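Local coordinates for leucine-rich-repeat protein (PDB 4WNR), which binds GDP in the Ras-like Roc domain of its Roc-COR fragment and, as a whole protein, is thought to act as a serine/threonine kinase, at residues L45-G50 with Y117-D122; K151-P156 with R177-E182. All blocks are in the same frame, centred on the assembly; numbering follows the deposited sequence.

Interaction 1 of 2, residues L45-G50 with Y117-D122; sequences LLVGDG and YILVLD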
# COMPACT_ATOMS: atom_id res chain seq x y z
N LEU A 45 3.20 4.91 -3.65
CA LEU A 45 3.79 4.07 -2.61
C LEU A 45 5.23 4.47 -2.32
O LEU A 45 6.12 4.27 -3.15
CB LEU A 45 3.74 2.60 -3.05
CG LEU A 45 2.33 2.01 -3.15
CD1 LEU A 45 2.28 0.85 -4.12
CD2 LEU A 45 1.82 1.58 -1.78
N LEU A 46 5.45 5.04 -1.14
CA LEU A 46 6.80 5.36 -0.66
C LEU A 46 7.45 4.07 -0.17
O LEU A 46 7.02 3.49 0.83
CB LEU A 46 6.76 6.39 0.48
CG LEU A 46 6.51 7.87 0.16
CD1 LEU A 46 7.65 8.47 -0.65
CD2 LEU A 46 5.18 8.08 -0.55
N VAL A 47 8.47 3.60 -0.88
CA VAL A 47 9.16 2.36 -0.51
C VAL A 47 10.67 2.56 -0.43
O VAL A 47 11.22 3.49 -1.01
CB VAL A 47 8.83 1.20 -1.48
CG1 VAL A 47 7.37 0.81 -1.34
CG2 VAL A 47 9.15 1.56 -2.92
N GLY A 48 11.33 1.65 0.29
CA GLY A 48 12.76 1.76 0.58
C GLY A 48 13.06 1.33 2.00
O GLY A 48 12.14 1.12 2.80
N ASP A 49 14.35 1.21 2.33
CA ASP A 49 14.78 0.77 3.66
C ASP A 49 14.36 1.75 4.75
O ASP A 49 14.10 2.93 4.48
CB ASP A 49 16.30 0.59 3.71
CG ASP A 49 16.77 -0.61 2.91
OD1 ASP A 49 16.06 -1.64 2.87
OD2 ASP A 49 17.87 -0.52 2.31
N GLY A 50 14.30 1.25 5.98
CA GLY A 50 13.99 2.09 7.14
C GLY A 50 15.06 3.14 7.36
O GLY A 50 16.24 2.89 7.10
N TYR A 117 5.32 4.31 -7.87
CA TYR A 117 6.28 3.99 -6.81
C TYR A 117 7.36 5.06 -6.68
O TYR A 117 7.87 5.55 -7.69
CB TYR A 117 6.92 2.63 -7.07
CG TYR A 117 6.00 1.46 -6.80
CD1 TYR A 117 5.05 1.08 -7.74
CD2 TYR A 117 6.08 0.76 -5.60
CE1 TYR A 117 4.19 0.01 -7.49
CE2 TYR A 117 5.23 -0.31 -5.35
CZ TYR A 117 4.29 -0.68 -6.29
OH TYR A 117 3.45 -1.74 -6.03
N ILE A 118 7.68 5.41 -5.44
CA ILE A 118 8.81 6.29 -5.14
C ILE A 118 9.81 5.51 -4.30
O ILE A 118 9.57 5.23 -3.12
CB ILE A 118 8.35 7.56 -4.40
CG1 ILE A 118 7.43 8.39 -5.30
CG2 ILE A 118 9.55 8.40 -3.97
CD1 ILE A 118 6.73 9.53 -4.59
N LEU A 119 10.94 5.15 -4.91
CA LEU A 119 12.00 4.41 -4.23
C LEU A 119 13.01 5.38 -3.61
O LEU A 119 13.74 6.06 -4.32
CB LEU A 119 12.72 3.48 -5.22
CG LEU A 119 13.91 2.68 -4.70
CD1 LEU A 119 13.55 1.86 -3.46
CD2 LEU A 119 14.46 1.78 -5.79
N VAL A 120 13.03 5.43 -2.28
CA VAL A 120 13.96 6.29 -1.55
C VAL A 120 15.19 5.50 -1.12
O VAL A 120 15.08 4.43 -0.53
CB VAL A 120 13.30 6.92 -0.31
CG1 VAL A 120 14.22 7.97 0.31
CG2 VAL A 120 11.96 7.55 -0.67
N LEU A 121 16.37 6.06 -1.41
CA LEU A 121 17.65 5.41 -1.11
C LEU A 121 18.58 6.35 -0.35
O LEU A 121 18.33 7.56 -0.27
CB LEU A 121 18.34 4.97 -2.40
CG LEU A 121 17.55 4.04 -3.32
CD1 LEU A 121 18.27 3.90 -4.66
CD2 LEU A 121 17.35 2.67 -2.68
N ASP A 122 19.64 5.79 0.21
CA ASP A 122 20.71 6.57 0.85
C ASP A 122 22.05 5.85 0.77
O ASP A 122 22.12 4.67 0.41
CB ASP A 122 20.35 6.90 2.31
CG ASP A 122 20.21 5.66 3.17
OD1 ASP A 122 19.85 4.59 2.64
OD2 ASP A 122 20.45 5.77 4.39

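Interaction 2 of 2, residues K151-P156 with R177-E182; sequences KIDENP and RISCKE. With GDP (guanosine-5'-diphosphate), chain B; SO4 (sulfate ion), chain E.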
# COMPACT_ATOMS: atom_id res chain seq x y z
N LYS A 151 19.73 12.18 1.20
CA LYS A 151 20.88 12.41 2.10
C LYS A 151 22.21 12.63 1.35
O LYS A 151 23.23 12.03 1.70
CB LYS A 151 21.02 11.27 3.13
CG LYS A 151 19.88 11.22 4.13
CD LYS A 151 19.84 9.90 4.88
CE LYS A 151 18.81 9.94 6.00
NZ LYS A 151 18.50 8.59 6.52
N ILE A 152 22.18 13.49 0.34
CA ILE A 152 23.40 13.87 -0.37
C ILE A 152 24.25 14.87 0.43
O ILE A 152 25.43 15.03 0.16
CB ILE A 152 23.11 14.45 -1.78
CG1 ILE A 152 22.31 15.75 -1.71
CG2 ILE A 152 22.40 13.40 -2.63
CD1 ILE A 152 22.15 16.45 -3.05
N ASP A 153 23.63 15.53 1.40
CA ASP A 153 24.36 16.42 2.32
C ASP A 153 25.31 15.63 3.23
O ASP A 153 26.37 16.14 3.60
CB ASP A 153 23.39 17.25 3.17
CG ASP A 153 22.45 16.40 4.00
OD1 ASP A 153 21.80 15.50 3.42
OD2 ASP A 153 22.35 16.63 5.22
N GLU A 154 24.93 14.41 3.58
CA GLU A 154 25.78 13.51 4.37
C GLU A 154 26.80 12.77 3.51
O GLU A 154 27.87 12.41 3.99
CB GLU A 154 24.93 12.50 5.14
CG GLU A 154 24.05 13.11 6.22
CD GLU A 154 23.38 12.07 7.10
OE1 GLU A 154 23.17 10.93 6.64
OE2 GLU A 154 23.07 12.40 8.27
N ASN A 155 26.46 12.54 2.24
CA ASN A 155 27.35 11.86 1.30
C ASN A 155 27.14 12.38 -0.13
O ASN A 155 26.34 11.82 -0.88
CB ASN A 155 27.13 10.35 1.37
CG ASN A 155 28.23 9.56 0.67
OD1 ASN A 155 28.74 9.97 -0.38
ND2 ASN A 155 28.60 8.42 1.24
N PRO A 156 27.85 13.46 -0.51
CA PRO A 156 27.74 14.06 -1.84
C PRO A 156 28.07 13.12 -3.01
O PRO A 156 27.44 13.21 -4.06
CB PRO A 156 28.76 15.21 -1.80
CG PRO A 156 28.89 15.54 -0.35
CD PRO A 156 28.74 14.24 0.37
N ARG A 177 18.89 13.18 -7.09
CA ARG A 177 19.69 13.43 -5.90
C ARG A 177 19.03 14.54 -5.09
O ARG A 177 18.87 15.66 -5.57
CB ARG A 177 21.12 13.84 -6.28
CG ARG A 177 21.93 12.69 -6.86
CD ARG A 177 23.25 13.15 -7.46
NE ARG A 177 24.26 13.44 -6.44
CZ ARG A 177 24.51 14.64 -5.93
NH1 ARG A 177 23.83 15.72 -6.31
NH2 ARG A 177 25.46 14.77 -5.01
N ILE A 178 18.61 14.21 -3.87
CA ILE A 178 17.90 15.16 -3.02
C ILE A 178 18.43 15.19 -1.59
O ILE A 178 19.15 14.29 -1.16
CB ILE A 178 16.38 14.87 -2.98
CG1 ILE A 178 16.10 13.47 -2.43
CG2 ILE A 178 15.78 15.02 -4.38
CD1 ILE A 178 14.64 13.19 -2.17
N SER A 179 18.05 16.24 -0.87
CA SER A 179 18.32 16.37 0.56
C SER A 179 17.09 16.95 1.25
O SER A 179 16.76 18.12 1.05
CB SER A 179 19.53 17.27 0.80
OG SER A 179 19.77 17.44 2.19
N CYS A 180 16.40 16.14 2.04
CA CYS A 180 15.22 16.59 2.77
C CYS A 180 15.58 17.57 3.89
O CYS A 180 14.75 18.39 4.28
CB CYS A 180 14.46 15.39 3.35
SG CYS A 180 13.73 14.30 2.11
N LYS A 181 16.80 17.49 4.39
CA LYS A 181 17.29 18.40 5.43
C LYS A 181 17.50 19.80 4.87
O LYS A 181 16.95 20.77 5.38
CB LYS A 181 18.59 17.87 6.04
CG LYS A 181 19.13 18.70 7.20
CD LYS A 181 20.33 18.04 7.84
CE LYS A 181 20.92 18.90 8.94
NZ LYS A 181 22.14 18.28 9.53
N GLU A 182 18.31 19.89 3.81
CA GLU A 182 18.65 21.17 3.20
C GLU A 182 17.65 21.64 2.13
O GLU A 182 17.79 22.73 1.58
CB GLU A 182 20.05 21.10 2.58
CG GLU A 182 21.16 20.81 3.59
CD GLU A 182 22.55 20.82 2.97
OE1 GLU A 182 22.66 20.74 1.72
OE2 GLU A 182 23.53 20.89 3.74
PB GDP B . 11.84 6.62 7.18
O1B GDP B . 12.78 6.97 5.93
O2B GDP B . 10.34 6.59 6.60
O3B GDP B . 12.21 5.32 7.79
O3A GDP B . 11.82 7.83 8.24
PA GDP B . 12.77 9.13 8.14
O1A GDP B . 12.92 9.61 6.75
O2A GDP B . 12.01 10.21 9.06
O5' GDP B . 14.14 8.78 8.90
C5' GDP B . 15.36 9.23 8.39
C4' GDP B . 16.12 9.96 9.51
O4' GDP B . 17.18 10.74 8.90
C3' GDP B . 15.27 10.98 10.27
O3' GDP B . 15.85 11.23 11.56
C2' GDP B . 15.35 12.21 9.41
O2' GDP B . 15.26 13.40 10.21
C1' GDP B . 16.74 12.12 8.78
N9 GDP B . 16.74 12.53 7.34
C8 GDP B . 15.83 12.29 6.40
N7 GDP B . 16.24 12.84 5.27
C5 GDP B . 17.42 13.42 5.49
C6 GDP B . 18.23 14.10 4.68
O6 GDP B . 17.95 14.27 3.49
N1 GDP B . 19.43 14.61 5.18
C2 GDP B . 19.74 14.39 6.53
N2 GDP B . 20.87 14.87 7.04
N3 GDP B . 18.88 13.71 7.30
C4 GDP B . 17.73 13.23 6.78
S SO4 E . 20.92 14.89 -10.56
O1 SO4 E . 20.69 15.13 -12.01
O2 SO4 E . 21.64 16.05 -9.98
O3 SO4 E . 19.63 14.71 -9.87
O4 SO4 E . 21.75 13.67 -10.40

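Interaction 1 of 2, residues L45-G50 with Y117-D122
Leu45 and Tyr117 stand side by side on neighbouring parallel strands, their side chains pointing the same way from one face of the Roc domain's central sheet. From CB, the tyrosine places CG anti to its carbonyl carbon (chi1 -74°). Tyr117 CD2 lies 3.9 Å from Leu45 CB, and the same ring atom meets Val47 CG2 at the ring edge, 4.2 Å away. Further out, Tyr117 CZ is nearest to Leu45 CD1, at 3.3 Å, and CE1, CE2 and OH also lie close to that methyl. The Tyr117 hydroxyl is hydrogen-bonded to Ser112 O. On the other face of the sheet, Leu46 CD1 meets Ile118 CG2 at 3.8 Å. Three backbone hydrogen bonds fix the register: Ile118 N to Leu45 O, Val47 N to Ile118 O and Val120 N to Val47 O, the last 2.9 Å long. Beyond them Gly48, with phi 141°, opens the P-loop, whose Gly53, Lys54 and Thr55 bind GDP; the positive phi is readily adopted by glycine. This is the arrangement of a P-loop NTPase, with the first strand delivering the phosphate loop. Helix 129-140 covers the tyrosine face, through Ile136 against Val47 and Tyr117 and Trp132 against Leu119. Leu57 of helix 54-62 packs on Ile118 and Val120, while strand 88-96 borders Leu45 and Leu46 through Trp95 and Phe94.

Interaction 2 of 2, residues K151-P156 with R177-E182
Asp153 and Ser179 meet where the NKxD motif of the G-protein fold, Asn150 to Asp153, faces the base-binding SCK loop, Ser179 to Lys181. The Asp153 carboxylate takes both guanine donors: GDP N1 bonds to OD1 at 3.1 Å and GDP N2 to OD2 at 2.9 Å, a fork that reads the base as guanine. Cys180 N donates a hydrogen bond to GDP O6 at 2.8 Å. The base is sandwiched, with Lys151 CG over one face, 3.4 Å from GDP C6, and Lys181 CB over the opposite face, 3.5 Å from GDP N1. In the second shell, Ser179 OG, anti to the backbone N (chi1 178°), gives Asp153 OD1 a weak bond and accepts from Glu182 N in an ST motif, which links the carboxylate weakly to the turn. Ile152 N bonds weakly to Ile178 O, and the isoleucine crosses the Arg177 side chain at about a right angle. Arg177 NH2 donates a 2.7 Å hydrogen bond to a lone pair of Pro156 O, which lies near the guanidinium plane. An alanine here would probably leave Pro156 O without this donor and Ile152 without the guanidinium against it. Ile152 CG2 sits 4.0 Å above one guanidinium face, toward its rim.

Overall arrangement
Both contacts belong to the Roc domain and lie near the bound nucleotide, their centres about 15 Å apart. Interaction 1 is core: eight of its nine touching residues are buried, and regular strand bonding and apolar side chains hold it. Interaction 2 is only partly buried, joins two loops, and relies on polar side chains and the ligand. The sheet connects them, since strand 116-121 pairs with strand 145-149, which pairs with strand 172-177, and the loops of interaction 2 follow those last two strands. Direct contact is modest, Asp122 CB packing on Lys151 CD at 4.0 Å. Residues 45-50, running into the P-loop, lead toward the phosphates, whereas 151-156 and 177-182 enclose the guanine.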